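Local coordinates for protein single domain haemoglobin (Campylobacter jejuni, PDB 2WY4) that binds a heme whose iron takes up small ligands such as cyanide, and probably binds oxygen and may serve in nitric oxide dioxygenation, at residues E45-S49 against G50-K54; K54-A57 against M58-M62; K103-K106 against N107-P111. One frame throughout, in Å; residues are numbered along the deposited sequence.

Contact 1: residues E45-S49 against G50-K54; sequences EKQIS and GEQPK. With HEM (protoporphyrin IX containing Fe), chain B.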
ATOM      1  N   GLU A  45      -4.039 -12.529  13.926  1.00 14.68           N
ATOM      2  CA  GLU A  45      -2.949 -12.550  14.888  1.00 15.97           C
ATOM      3  C   GLU A  45      -1.890 -11.563  14.446  1.00 15.61           C
ATOM      4  O   GLU A  45      -1.250 -10.918  15.265  1.00 15.08           O
ATOM      5  CB  GLU A  45      -2.352 -13.970  14.990  1.00 17.22           C
ATOM      6  CG  GLU A  45      -1.338 -14.136  16.083  1.00 21.73           C
ATOM      7  CD  GLU A  45      -0.574 -15.444  15.929  1.00 25.86           C
ATOM      8  OE1 GLU A  45      -1.273 -16.483  15.817  1.00 26.14           O
ATOM      9  OE2 GLU A  45       0.700 -15.424  15.882  1.00 28.04           O
ATOM     10  N   LYS A  46      -1.695 -11.481  13.127  1.00 14.85           N
ATOM     11  CA  LYS A  46      -0.667 -10.589  12.550  1.00 14.73           C
ATOM     12  C   LYS A  46      -1.112  -9.117  12.621  1.00 14.43           C
ATOM     13  O   LYS A  46      -0.281  -8.224  12.537  1.00 15.31           O
ATOM     14  CB  LYS A  46      -0.325 -11.021  11.100  1.00 15.91           C
ATOM     15  CG  LYS A  46       1.141 -10.861  10.647  1.00 17.08           C
ATOM     16  CD  LYS A  46       1.341 -11.105   9.149  1.00 16.75           C
ATOM     17  CE  LYS A  46       2.664 -10.582   8.662  1.00 17.07           C
ATOM     18  NZ  LYS A  46       2.933 -10.382   7.199  1.00 17.83           N
ATOM     19  N   GLN A  47      -2.415  -8.898  12.804  1.00 14.94           N
ATOM     20  CA  GLN A  47      -2.914  -7.543  12.972  1.00 14.92           C
ATOM     21  C   GLN A  47      -2.690  -7.148  14.428  1.00 15.53           C
ATOM     22  O   GLN A  47      -2.186  -6.078  14.733  1.00 16.01           O
ATOM     23  CB  GLN A  47      -4.411  -7.490  12.665  1.00 15.31           C
ATOM     24  CG  GLN A  47      -4.808  -7.556  11.193  1.00 14.70           C
ATOM     25  CD  GLN A  47      -4.401  -6.336  10.409  1.00 13.76           C
ATOM     26  OE1 GLN A  47      -4.624  -5.204  10.852  1.00 17.03           O
ATOM     27  NE2 GLN A  47      -3.776  -6.564   9.247  1.00 14.49           N
ATOM     28  N   ILE A  48      -3.070  -8.041  15.345  1.00 15.72           N
ATOM     29  CA  ILE A  48      -2.950  -7.739  16.756  1.00 16.50           C
ATOM     30  C   ILE A  48      -1.495  -7.517  17.201  1.00 15.48           C
ATOM     31  O   ILE A  48      -1.237  -6.625  17.972  1.00 16.26           O
ATOM     32  CB  ILE A  48      -3.625  -8.854  17.559  1.00 16.63           C
ATOM     33  CG1 ILE A  48      -5.138  -8.838  17.284  1.00 17.80           C
ATOM     34  CG2 ILE A  48      -3.368  -8.690  19.031  1.00 18.31           C
ATOM     35  CD1 ILE A  48      -5.855 -10.127  17.607  1.00 18.94           C
ATOM     36  N   SER A  49      -0.567  -8.271  16.631  1.00 14.15           N
ATOM     37  CA  SER A  49       0.842  -8.157  17.026  1.00 15.27           C
ATOM     38  C   SER A  49       1.486  -6.911  16.453  1.00 15.37           C
ATOM     39  O   SER A  49       2.587  -6.544  16.841  1.00 16.38           O
ATOM     40  CB  SER A  49       1.640  -9.324  16.489  1.00 15.56           C
ATOM     41  OG  SER A  49       1.745  -9.262  15.071  1.00 15.74           O
ATOM     42  N   GLY A  50       0.826  -6.283  15.464  1.00 14.51           N
ATOM     43  CA  GLY A  50       1.397  -5.141  14.769  1.00 14.28           C
ATOM     44  C   GLY A  50       2.274  -5.523  13.593  1.00 13.63           C
ATOM     45  O   GLY A  50       2.733  -4.676  12.847  1.00 14.67           O
ATOM     46  N   GLU A  51       2.473  -6.829  13.402  1.00 13.37           N
ATOM     47  CA  GLU A  51       3.386  -7.276  12.341  1.00 13.87           C
ATOM     48  C   GLU A  51       2.911  -6.909  10.944  1.00 13.48           C
ATOM     49  O   GLU A  51       3.697  -6.460  10.129  1.00 13.75           O
ATOM     50  CB  GLU A  51       3.673  -8.788  12.410  1.00 14.52           C
ATOM     51  CG  GLU A  51       4.751  -9.185  11.420  1.00 16.95           C
ATOM     52  CD  GLU A  51       5.145 -10.643  11.474  1.00 19.46           C
ATOM     53  OE1 GLU A  51       4.468 -11.417  12.180  1.00 18.01           O
ATOM     54  OE2 GLU A  51       6.131 -10.999  10.778  1.00 21.58           O
ATOM     55  N   GLN A  52       1.635  -7.128  10.649  1.00 13.64           N
ATOM     56  CA  GLN A  52       1.163  -6.779   9.307  1.00 12.71           C
ATOM     57  C   GLN A  52       1.054  -5.259   9.076  1.00 11.85           C
ATOM     58  O   GLN A  52       1.438  -4.792   8.030  1.00 12.64           O
ATOM     59  CB  GLN A  52      -0.119  -7.547   8.969  1.00 11.87           C
ATOM     60  CG  GLN A  52      -0.708  -7.183   7.610  1.00 11.73           C
ATOM     61  CD  GLN A  52       0.218  -7.586   6.499  1.00 12.52           C
ATOM     62  OE1 GLN A  52       1.028  -8.512   6.624  1.00 12.61           O
ATOM     63  NE2 GLN A  52       0.082  -6.899   5.359  1.00 12.64           N
ATOM     64  N   PRO A  53       0.527  -4.508  10.023  1.00 12.02           N
ATOM     65  CA  PRO A  53       0.610  -3.048   9.884  1.00 11.95           C
ATOM     66  C   PRO A  53       2.022  -2.566   9.634  1.00 12.38           C
ATOM     67  O   PRO A  53       2.225  -1.703   8.798  1.00 12.03           O
ATOM     68  CB  PRO A  53       0.011  -2.539  11.189  1.00 12.46           C
ATOM     69  CG  PRO A  53      -0.984  -3.612  11.570  1.00 12.49           C
ATOM     70  CD  PRO A  53      -0.298  -4.893  11.187  1.00 12.55           C
ATOM     71  N   LYS A  54       3.008  -3.128  10.308  1.00 12.12           N
ATOM     72  CA  LYS A  54       4.373  -2.697  10.077  1.00 12.86           C
ATOM     73  C   LYS A  54       4.846  -3.132   8.683  1.00 12.15           C
ATOM     74  O   LYS A  54       5.520  -2.374   7.965  1.00 12.58           O
ATOM     75  CB  LYS A  54       5.278  -3.288  11.172  1.00 14.26           C
ATOM     76  CG  LYS A  54       5.130  -2.589  12.532  1.00 18.01           C
ATOM     77  CD  LYS A  54       6.033  -3.215  13.584  1.00 21.13           C
ATOM     78  CE  LYS A  54       5.557  -2.901  15.040  1.00 25.93           C
ATOM     79  NZ  LYS A  54       6.089  -3.840  16.093  1.00 28.90           N
TER
HETATM   80  CHA HEM B 150       0.177  -9.203   2.694  1.00 10.86           C
HETATM   81  CHB HEM B 150       1.797  -5.123   0.730  1.00 10.61           C
HETATM   82  CHC HEM B 150      -2.302  -4.746  -1.775  1.00 11.96           C
HETATM   83  CHD HEM B 150      -4.157  -8.484   0.704  1.00 10.33           C
HETATM   84  C1A HEM B 150       0.998  -8.202   2.332  1.00 10.31           C
HETATM   85  C2A HEM B 150       2.341  -7.987   2.777  1.00 11.22           C
HETATM   86  C3A HEM B 150       2.807  -6.839   2.251  1.00 11.36           C
HETATM   87  C4A HEM B 150       1.722  -6.304   1.452  1.00 11.08           C
HETATM   88  CMA HEM B 150       4.207  -6.237   2.446  1.00 11.82           C
HETATM   89  CAA HEM B 150       3.116  -8.952   3.708  1.00 12.48           C
HETATM   90  CBA HEM B 150       3.344 -10.313   3.045  1.00 14.21           C
HETATM   91  CGA HEM B 150       4.639 -10.528   2.331  1.00 17.75           C
HETATM   92  O1A HEM B 150       5.600  -9.739   2.530  1.00 19.71           O
HETATM   93  O2A HEM B 150       4.722 -11.567   1.584  1.00 19.80           O
HETATM   94  C1B HEM B 150       0.811  -4.652  -0.094  1.00 11.65           C
HETATM   95  C2B HEM B 150       0.902  -3.485  -0.896  1.00 11.68           C
HETATM   96  C3B HEM B 150      -0.239  -3.382  -1.598  1.00 11.05           C
HETATM   97  C4B HEM B 150      -1.073  -4.480  -1.255  1.00 12.16           C
HETATM   98  CMB HEM B 150       2.064  -2.499  -0.871  1.00 12.57           C
HETATM   99  CAB HEM B 150      -0.695  -2.292  -2.577  1.00 11.59           C
HETATM  100  CBB HEM B 150       0.111  -1.799  -3.499  1.00 14.19           C
HETATM  101  C1C HEM B 150      -3.166  -5.741  -1.386  1.00 11.56           C
HETATM  102  C2C HEM B 150      -4.464  -6.039  -1.880  1.00 12.40           C
HETATM  103  C3C HEM B 150      -4.945  -7.041  -1.175  1.00 13.14           C
HETATM  104  C4C HEM B 150      -3.990  -7.420  -0.164  1.00 11.73           C
HETATM  105  CMC HEM B 150      -5.120  -5.339  -3.081  1.00 11.48           C
HETATM  106  CAC HEM B 150      -6.307  -7.688  -1.363  1.00 14.29           C
HETATM  107  CBC HEM B 150      -7.180  -7.678  -0.348  1.00 14.64           C
HETATM  108  C1D HEM B 150      -3.125  -9.007   1.457  1.00 11.92           C
HETATM  109  C2D HEM B 150      -3.300 -10.120   2.309  1.00 12.11           C
HETATM  110  C3D HEM B 150      -1.980 -10.384   2.941  1.00 11.71           C
HETATM  111  C4D HEM B 150      -1.122  -9.390   2.385  1.00 11.50           C
HETATM  112  CMD HEM B 150      -4.579 -10.900   2.516  1.00 12.91           C
HETATM  113  CAD HEM B 150      -1.612 -11.443   3.966  1.00 12.14           C
HETATM  114  CBD HEM B 150      -1.476 -10.767   5.327  1.00 12.89           C
HETATM  115  CGD HEM B 150      -1.429 -11.721   6.482  1.00 11.87           C
HETATM  116  O1D HEM B 150      -2.134 -11.457   7.463  1.00 12.50           O
HETATM  117  O2D HEM B 150      -0.654 -12.711   6.391  1.00 14.61           O
HETATM  118  NA  HEM B 150       0.616  -7.155   1.520  1.00 11.04           N
HETATM  119  NB  HEM B 150      -0.396  -5.255  -0.339  1.00 11.49           N
HETATM  120  NC  HEM B 150      -2.893  -6.604  -0.335  1.00 12.14           N
HETATM  121  ND  HEM B 150      -1.822  -8.569   1.519  1.00 12.34           N
HETATM  122 FE   HEM B 150      -1.111  -6.908   0.584  1.00 12.78          FE
HETATM  123  O   HOH W   1       2.574 -11.604  14.296  1.00 19.93           O
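At the corner where helix 44-48 gives way to helix 51-65, the distal helix of this globin, Lys46 reaches across to Gln52. The Lys46 chain runs extended beyond CG, passing over the side chain of Glu51, with Lys46 CG and Glu51 CB 3.7 Å apart, and ends at the Gln52 amide. There Lys46 NZ donates to Gln52 OE1 over 2.7 Å, approaching almost end-on to the carbonyl (172° at the oxygen). The Gln52 chain leaves extended from the backbone N (chi1 177°) and bends at chi2, a shape that lays its amide over the distal face of the porphyrin, with Gln52 NE2 3.4 Å from heme C1A. The other side of Gln52 is backed by the Gln47 amide, whose NE2 lies 3.5 Å from Gln52 CG, the two amide planes turned 41° apart. The main chain turns at Gly50, with positive phi, which is also the N-cap residue of the new helix. Gly50 N is hydrogen-bonded to Gln47 O, and the Gln52 N-H points almost straight at Lys46 O at 2.9 Å, although it comes in from above that carbonyl plane. Ser49 OG accepts from Glu51 N at 3.0 Å, and a water joins Ser49 OG to Glu51 OE1. Tyr28 OH is hydrogen-bonded to Gln52 NE2, and the bound cyanide touches Gln52. Held at its oxygen by a lysine and at its nitrogen by a tyrosine, the Gln52 amide has its rotation fixed, and the nearby ammonium group would probably polarise it, beside the bound cyanide.

Contact 2: residues K54-A57 against M58-M62; sequences KALA and MAILM. With HEM (protoporphyrin IX containing Fe), chain B.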
ATOM      1  N   LYS A  54       3.008  -3.128  10.308  1.00 12.12           N
ATOM      2  CA  LYS A  54       4.373  -2.697  10.077  1.00 12.86           C
ATOM      3  C   LYS A  54       4.846  -3.132   8.683  1.00 12.15           C
ATOM      4  O   LYS A  54       5.520  -2.374   7.965  1.00 12.58           O
ATOM      5  CB  LYS A  54       5.278  -3.288  11.172  1.00 14.26           C
ATOM      6  CG  LYS A  54       5.130  -2.589  12.532  1.00 18.01           C
ATOM      7  CD  LYS A  54       6.033  -3.215  13.584  1.00 21.13           C
ATOM      8  CE  LYS A  54       5.557  -2.901  15.040  1.00 25.93           C
ATOM      9  NZ  LYS A  54       6.089  -3.840  16.093  1.00 28.90           N
ATOM     10  N   ALA A  55       4.467  -4.340   8.281  1.00 11.75           N
ATOM     11  CA  ALA A  55       4.889  -4.840   6.999  1.00 12.27           C
ATOM     12  C   ALA A  55       4.354  -3.956   5.860  1.00 11.64           C
ATOM     13  O   ALA A  55       5.053  -3.663   4.890  1.00 12.07           O
ATOM     14  CB  ALA A  55       4.425  -6.263   6.790  1.00 12.44           C
ATOM     15  N   LEU A  56       3.070  -3.567   5.944  1.00 11.36           N
ATOM     16  CA  LEU A  56       2.486  -2.724   4.918  1.00 11.32           C
ATOM     17  C   LEU A  56       3.156  -1.382   4.902  1.00 10.95           C
ATOM     18  O   LEU A  56       3.434  -0.854   3.811  1.00 11.39           O
ATOM     19  CB  LEU A  56       0.985  -2.587   5.141  1.00 11.02           C
ATOM     20  CG  LEU A  56       0.281  -1.736   4.084  1.00 11.47           C
ATOM     21  CD1 LEU A  56       0.513  -2.271   2.660  1.00 13.10           C
ATOM     22  CD2 LEU A  56      -1.203  -1.639   4.448  1.00 12.48           C
ATOM     23  N   ALA A  57       3.377  -0.812   6.073  1.00 11.06           N
ATOM     24  CA  ALA A  57       4.032   0.480   6.141  1.00 11.10           C
ATOM     25  C   ALA A  57       5.405   0.420   5.469  1.00 11.38           C
ATOM     26  O   ALA A  57       5.790   1.326   4.748  1.00 11.67           O
ATOM     27  CB  ALA A  57       4.147   0.974   7.558  1.00 12.22           C
ATOM     28  N   MET A  58       6.134  -0.651   5.728  1.00 11.45           N
ATOM     29  CA  MET A  58       7.435  -0.823   5.145  1.00 10.60           C
ATOM     30  C   MET A  58       7.405  -1.006   3.643  1.00 10.90           C
ATOM     31  O   MET A  58       8.284  -0.535   2.943  1.00 11.95           O
ATOM     32  CB  MET A  58       8.147  -1.989   5.852  1.00 11.76           C
ATOM     33  CG  MET A  58       8.673  -1.649   7.293  1.00 13.68           C
ATOM     34  SD  MET A  58      10.103  -0.563   7.175  1.00 18.07           S
ATOM     35  CE  MET A  58      11.415  -1.813   7.014  1.00 17.84           C
ATOM     36  N   ALA A  59       6.366  -1.664   3.157  1.00 10.77           N
ATOM     37  CA  ALA A  59       6.199  -1.790   1.712  1.00 11.47           C
ATOM     38  C   ALA A  59       5.851  -0.439   1.065  1.00 11.78           C
ATOM     39  O   ALA A  59       6.281  -0.184  -0.073  1.00 11.24           O
ATOM     40  CB  ALA A  59       5.126  -2.774   1.425  1.00 11.52           C
ATOM     41  N   ILE A  60       5.027   0.372   1.743  1.00 11.93           N
ATOM     42  CA  ILE A  60       4.722   1.692   1.224  1.00 11.93           C
ATOM     43  C   ILE A  60       5.998   2.519   1.204  1.00 12.06           C
ATOM     44  O   ILE A  60       6.255   3.230   0.248  1.00 12.91           O
ATOM     45  CB  ILE A  60       3.553   2.349   2.015  1.00 12.66           C
ATOM     46  CG1 ILE A  60       2.278   1.532   1.821  1.00 12.49           C
ATOM     47  CG2 ILE A  60       3.319   3.773   1.511  1.00 13.75           C
ATOM     48  CD1 ILE A  60       1.140   1.904   2.724  1.00 12.62           C
ATOM     49  N   LEU A  61       6.784   2.450   2.279  1.00 11.62           N
ATOM     50  CA  LEU A  61       8.071   3.145   2.293  1.00 12.21           C
ATOM     51  C   LEU A  61       8.940   2.704   1.131  1.00 12.44           C
ATOM     52  O   LEU A  61       9.625   3.515   0.514  1.00 13.27           O
ATOM     53  CB  LEU A  61       8.809   2.843   3.582  1.00 12.98           C
ATOM     54  CG  LEU A  61       8.363   3.676   4.776  1.00 13.22           C
ATOM     55  CD1 LEU A  61       8.792   3.028   6.061  1.00 14.13           C
ATOM     56  CD2 LEU A  61       8.985   5.058   4.683  1.00 15.58           C
ATOM     57  N   MET A  62       8.982   1.398   0.891  1.00 12.83           N
ATOM     58  CA  MET A  62       9.782   0.863  -0.193  1.00 13.23           C
ATOM     59  C   MET A  62       9.349   1.468  -1.521  1.00 12.87           C
ATOM     60  O   MET A  62      10.178   1.778  -2.363  1.00 13.92           O
ATOM     61  CB  MET A  62       9.653  -0.664  -0.249  1.00 14.45           C
ATOM     62  CG  MET A  62      10.612  -1.351  -1.152  1.00 15.58           C
ATOM     63  SD  MET A  62      12.331  -1.140  -0.501  1.00 18.58           S
ATOM     64  CE  MET A  62      13.090  -2.495  -1.387  1.00 20.40           C
TER
HETATM   65  CHA HEM B 150       0.177  -9.203   2.694  1.00 10.86           C
HETATM   66  CHB HEM B 150       1.797  -5.123   0.730  1.00 10.61           C
HETATM   67  CHC HEM B 150      -2.302  -4.746  -1.775  1.00 11.96           C
HETATM   68  CHD HEM B 150      -4.157  -8.484   0.704  1.00 10.33           C
HETATM   69  C1A HEM B 150       0.998  -8.202   2.332  1.00 10.31           C
HETATM   70  C2A HEM B 150       2.341  -7.987   2.777  1.00 11.22           C
HETATM   71  C3A HEM B 150       2.807  -6.839   2.251  1.00 11.36           C
HETATM   72  C4A HEM B 150       1.722  -6.304   1.452  1.00 11.08           C
HETATM   73  CMA HEM B 150       4.207  -6.237   2.446  1.00 11.82           C
HETATM   74  CAA HEM B 150       3.116  -8.952   3.708  1.00 12.48           C
HETATM   75  CBA HEM B 150       3.344 -10.313   3.045  1.00 14.21           C
HETATM   76  CGA HEM B 150       4.639 -10.528   2.331  1.00 17.75           C
HETATM   77  O1A HEM B 150       5.600  -9.739   2.530  1.00 19.71           O
HETATM   78  O2A HEM B 150       4.722 -11.567   1.584  1.00 19.80           O
HETATM   79  C1B HEM B 150       0.811  -4.652  -0.094  1.00 11.65           C
HETATM   80  C2B HEM B 150       0.902  -3.485  -0.896  1.00 11.68           C
HETATM   81  C3B HEM B 150      -0.239  -3.382  -1.598  1.00 11.05           C
HETATM   82  C4B HEM B 150      -1.073  -4.480  -1.255  1.00 12.16           C
HETATM   83  CMB HEM B 150       2.064  -2.499  -0.871  1.00 12.57           C
HETATM   84  CAB HEM B 150      -0.695  -2.292  -2.577  1.00 11.59           C
HETATM   85  CBB HEM B 150       0.111  -1.799  -3.499  1.00 14.19           C
HETATM   86  C1C HEM B 150      -3.166  -5.741  -1.386  1.00 11.56           C
HETATM   87  C2C HEM B 150      -4.464  -6.039  -1.880  1.00 12.40           C
HETATM   88  C3C HEM B 150      -4.945  -7.041  -1.175  1.00 13.14           C
HETATM   89  C4C HEM B 150      -3.990  -7.420  -0.164  1.00 11.73           C
HETATM   90  CMC HEM B 150      -5.120  -5.339  -3.081  1.00 11.48           C
HETATM   91  CAC HEM B 150      -6.307  -7.688  -1.363  1.00 14.29           C
HETATM   92  CBC HEM B 150      -7.180  -7.678  -0.348  1.00 14.64           C
HETATM   93  C1D HEM B 150      -3.125  -9.007   1.457  1.00 11.92           C
HETATM   94  C2D HEM B 150      -3.300 -10.120   2.309  1.00 12.11           C
HETATM   95  C3D HEM B 150      -1.980 -10.384   2.941  1.00 11.71           C
HETATM   96  C4D HEM B 150      -1.122  -9.390   2.385  1.00 11.50           C
HETATM   97  CMD HEM B 150      -4.579 -10.900   2.516  1.00 12.91           C
HETATM   98  CAD HEM B 150      -1.612 -11.443   3.966  1.00 12.14           C
HETATM   99  CBD HEM B 150      -1.476 -10.767   5.327  1.00 12.89           C
HETATM  100  CGD HEM B 150      -1.429 -11.721   6.482  1.00 11.87           C
HETATM  101  O1D HEM B 150      -2.134 -11.457   7.463  1.00 12.50           O
HETATM  102  O2D HEM B 150      -0.654 -12.711   6.391  1.00 14.61           O
HETATM  103  NA  HEM B 150       0.616  -7.155   1.520  1.00 11.04           N
HETATM  104  NB  HEM B 150      -0.396  -5.255  -0.339  1.00 11.49           N
HETATM  105  NC  HEM B 150      -2.893  -6.604  -0.335  1.00 12.14           N
HETATM  106  ND  HEM B 150      -1.822  -8.569   1.519  1.00 12.34           N
HETATM  107 FE   HEM B 150      -1.111  -6.908   0.584  1.00 12.78          FE
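Ile60 folds back over the preceding helical turn to meet Leu56, and its side chain can be followed outward from the backbone. Ile60 CB sits 3.7 Å from both Leu56 O and Ala57 O, wedged between two consecutive carbonyls. With chi1 at -64°, CG1 is placed beside the backbone N, and Ile60 CG1 therefore comes to 3.3 Å from Leu56 O, the oxygen that also accepts the Ile60 N-H. The tip turns onto the neighbouring side chain, Ile60 CD1 lying 4.0 Å from Leu56 CG, where the two chains cross at a slant. From that branch point Leu56 CD1 continues toward the heme and stands on the distal side above the C1B-CHB edge, where pyrrole B joins the meso carbon, Leu56 CD1 lying 3.7 Å from heme C1B. One helical face thus passes from Ile60 through Leu56 to the porphyrin. Ala55 and Ala59 approach the macrocycle at its rim: Ala59 CB lies 3.7 Å from heme CMA, and Ala55 O comes to 3.6 Å from the same methyl carbon. Ala55 O also receives the Ala59 N-H, one of four i to i+4 hydrogen bonds that join residues 54-57 to 58-61, Leu61 N to Ala57 O being the straightest at 166°. Leu56 further packs on Phe27 and Tyr28 of helix 4-34 and touches the cyanide, while Ile60 meets Trp119 and Ala59 meets Phe76 and Tyr130. The carbonyls of residues 54 to 57 each accept a helix N-H, and what Leu56 presents to heme and cyanide is hydrocarbon; at heme CMA the contact is van der Waals only.

Contact 3: residues K103-K106 against N107-P111; sequences KAIK and NLLNP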
ATOM      1  N   LYS A 103      -8.000   7.364   2.064  1.00 13.20           N
ATOM      2  CA  LYS A 103      -8.791   7.854   3.164  1.00 12.82           C
ATOM      3  C   LYS A 103      -7.986   7.893   4.470  1.00 13.46           C
ATOM      4  O   LYS A 103      -8.086   8.831   5.229  1.00 14.00           O
ATOM      5  CB  LYS A 103     -10.081   7.040   3.324  1.00 13.54           C
ATOM      6  CG  LYS A 103     -10.911   7.526   4.461  1.00 16.04           C
ATOM      7  CD  LYS A 103     -12.315   6.986   4.414  1.00 23.84           C
ATOM      8  CE  LYS A 103     -12.481   5.686   5.142  1.00 26.93           C
ATOM      9  NZ  LYS A 103     -13.865   5.594   5.717  1.00 25.70           N
ATOM     10  N   ALA A 104      -7.193   6.855   4.710  1.00 13.57           N
ATOM     11  CA  ALA A 104      -6.352   6.808   5.895  1.00 12.29           C
ATOM     12  C   ALA A 104      -5.382   7.992   5.891  1.00 12.86           C
ATOM     13  O   ALA A 104      -5.140   8.618   6.929  1.00 14.10           O
ATOM     14  CB  ALA A 104      -5.558   5.475   5.935  1.00 12.13           C
ATOM     15  N   ILE A 105      -4.841   8.288   4.711  1.00 12.78           N
ATOM     16  CA  ILE A 105      -3.917   9.400   4.563  1.00 13.11           C
ATOM     17  C   ILE A 105      -4.609  10.735   4.872  1.00 14.04           C
ATOM     18  O   ILE A 105      -4.105  11.561   5.601  1.00 13.95           O
ATOM     19  CB  ILE A 105      -3.273   9.392   3.153  1.00 13.62           C
ATOM     20  CG1 ILE A 105      -2.245   8.264   3.057  1.00 13.41           C
ATOM     21  CG2 ILE A 105      -2.593  10.736   2.837  1.00 13.68           C
ATOM     22  CD1 ILE A 105      -1.712   8.081   1.641  1.00 13.73           C
ATOM     23  N   LYS A 106      -5.780  10.915   4.307  1.00 15.15           N
ATOM     24  CA  LYS A 106      -6.562  12.108   4.585  1.00 16.35           C
ATOM     25  C   LYS A 106      -6.844  12.232   6.079  1.00 16.59           C
ATOM     26  O   LYS A 106      -6.703  13.287   6.644  1.00 17.41           O
ATOM     27  CB  LYS A 106      -7.891  12.092   3.819  1.00 17.10           C
ATOM     28  CG  LYS A 106      -8.314  13.435   3.277  1.00 23.78           C
ATOM     29  CD  LYS A 106      -8.701  14.381   4.359  1.00 28.10           C
ATOM     30  CE  LYS A 106      -9.526  15.520   3.792  1.00 29.41           C
ATOM     31  NZ  LYS A 106     -10.467  15.008   2.746  1.00 32.13           N
ATOM     32  N   ASN A 107      -7.233  11.125   6.713  1.00 16.85           N
ATOM     33  CA  ASN A 107      -7.577  11.139   8.147  1.00 17.04           C
ATOM     34  C   ASN A 107      -6.421  11.469   9.049  1.00 17.36           C
ATOM     35  O   ASN A 107      -6.560  12.279   9.972  1.00 17.67           O
ATOM     36  CB  ASN A 107      -8.178   9.817   8.614  1.00 17.53           C
ATOM     37  CG  ASN A 107      -9.557   9.564   8.037  1.00 17.50           C
ATOM     38  OD1 ASN A 107     -10.212  10.481   7.485  1.00 18.34           O
ATOM     39  ND2 ASN A 107     -10.058   8.345   8.249  1.00 19.90           N
ATOM     40  N   LEU A 108      -5.279  10.826   8.807  1.00 17.73           N
ATOM     41  CA  LEU A 108      -4.175  10.967   9.743  1.00 18.49           C
ATOM     42  C   LEU A 108      -3.170  12.036   9.389  1.00 18.86           C
ATOM     43  O   LEU A 108      -2.617  12.676  10.287  1.00 19.04           O
ATOM     44  CB  LEU A 108      -3.436   9.626   9.942  1.00 18.37           C
ATOM     45  CG  LEU A 108      -4.133   8.420  10.563  1.00 23.12           C
ATOM     46  CD1 LEU A 108      -3.163   7.603  11.374  1.00 22.78           C
ATOM     47  CD2 LEU A 108      -5.316   8.778  11.395  1.00 23.74           C
ATOM     48  N   LEU A 109      -2.859  12.213   8.101  1.00 20.19           N
ATOM     49  CA  LEU A 109      -1.854  13.200   7.705  1.00 21.33           C
ATOM     50  C   LEU A 109      -2.459  14.564   7.459  1.00 22.95           C
ATOM     51  O   LEU A 109      -1.756  15.562   7.472  1.00 23.18           O
ATOM     52  CB  LEU A 109      -1.095  12.743   6.451  1.00 21.38           C
ATOM     53  CG  LEU A 109       0.129  11.870   6.654  1.00 21.87           C
ATOM     54  CD1 LEU A 109      -0.327  10.514   7.117  1.00 23.06           C
ATOM     55  CD2 LEU A 109       0.933  11.745   5.376  1.00 21.53           C
ATOM     56  N   ASN A 110      -3.769  14.584   7.204  1.00 24.14           N
ATOM     57  CA  ASN A 110      -4.493  15.813   6.882  1.00 25.16           C
ATOM     58  C   ASN A 110      -3.671  16.673   5.920  1.00 24.15           C
ATOM     59  O   ASN A 110      -3.369  17.839   6.186  1.00 24.95           O
ATOM     60  CB  ASN A 110      -4.853  16.572   8.162  1.00 26.72           C
ATOM     61  CG  ASN A 110      -6.019  17.529   7.976  1.00 30.77           C
ATOM     62  OD1 ASN A 110      -6.671  17.938   8.955  1.00 35.39           O
ATOM     63  ND2 ASN A 110      -6.281  17.904   6.735  1.00 33.57           N
ATOM     64  N   PRO A 111      -3.302  16.087   4.788  1.00 22.87           N
ATOM     65  CA  PRO A 111      -2.443  16.768   3.822  1.00 22.27           C
ATOM     66  C   PRO A 111      -3.155  17.805   2.960  1.00 20.68           C
ATOM     67  O   PRO A 111      -4.391  17.877   2.925  1.00 20.92           O
ATOM     68  CB  PRO A 111      -1.961  15.634   2.926  1.00 23.26           C
ATOM     69  CG  PRO A 111      -2.463  14.420   3.507  1.00 23.77           C
ATOM     70  CD  PRO A 111      -3.704  14.765   4.298  1.00 22.61           C
TER
HETATM   71  O   HOH W   2     -12.783   7.150   7.974  1.00 26.90           O
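Ile105 and Pro111 make the tight side of the last turn of helix 94-109, whereas Lys103 and Asn107 face water on the other. Ile105 CG2, set opposite the backbone N by the side-chain rotation, meets Pro111 CG at 3.7 Å, the two side chains crossing at about a right angle. Pro111 CD also lies 3.5 Å from Ile105 O. That carbonyl is shared: Leu109 N bonds to it at 2.9 Å, and Asn110 N adds a weak bond at 3.4 Å, with a second weak one to Lys106 O. Asn110 has positive phi (42°), which turns the chain out of helix 94-109 and swings the proline ring back over Ile105. Trp119 of helix 113-139 covers Ile105 further. On the looser side Lys103 and Asn107 are joined through a water that accepts from Lys103 NZ at 2.9 Å and from Asn107 ND2 at 3.0 Å. Between the side chains themselves direct touch is slight, Lys103 CG to Asn107 ND2 being 4.0 Å. Asn107 ND2 is also hydrogen-bonded to Glu26 of helix 4-34. The helix end is thus closed by apolar packing and bifurcated, partly weak backbone bonds, while its polar flank is tied by water and an acidic partner.

In the fold
Each contact is local, and along the chain they come in series, with contacts 1 and 2 sharing Lys54. Contact 1 closes the sharp turn from helix 44-48 into helix 51-65; contact 2 closes no loop and continues up the same helix, so that together they put successive turns of it along the distal side of the heme. Contact 3 follows much later, where helix 94-109 ends and the chain turns toward helix 113-139. Its centre is about 17 Å from that of contact 2 and 21 Å from that of contact 1. All three pack on helix 4-34, while contacts 2 and 3 both reach Trp119 of helix 113-139.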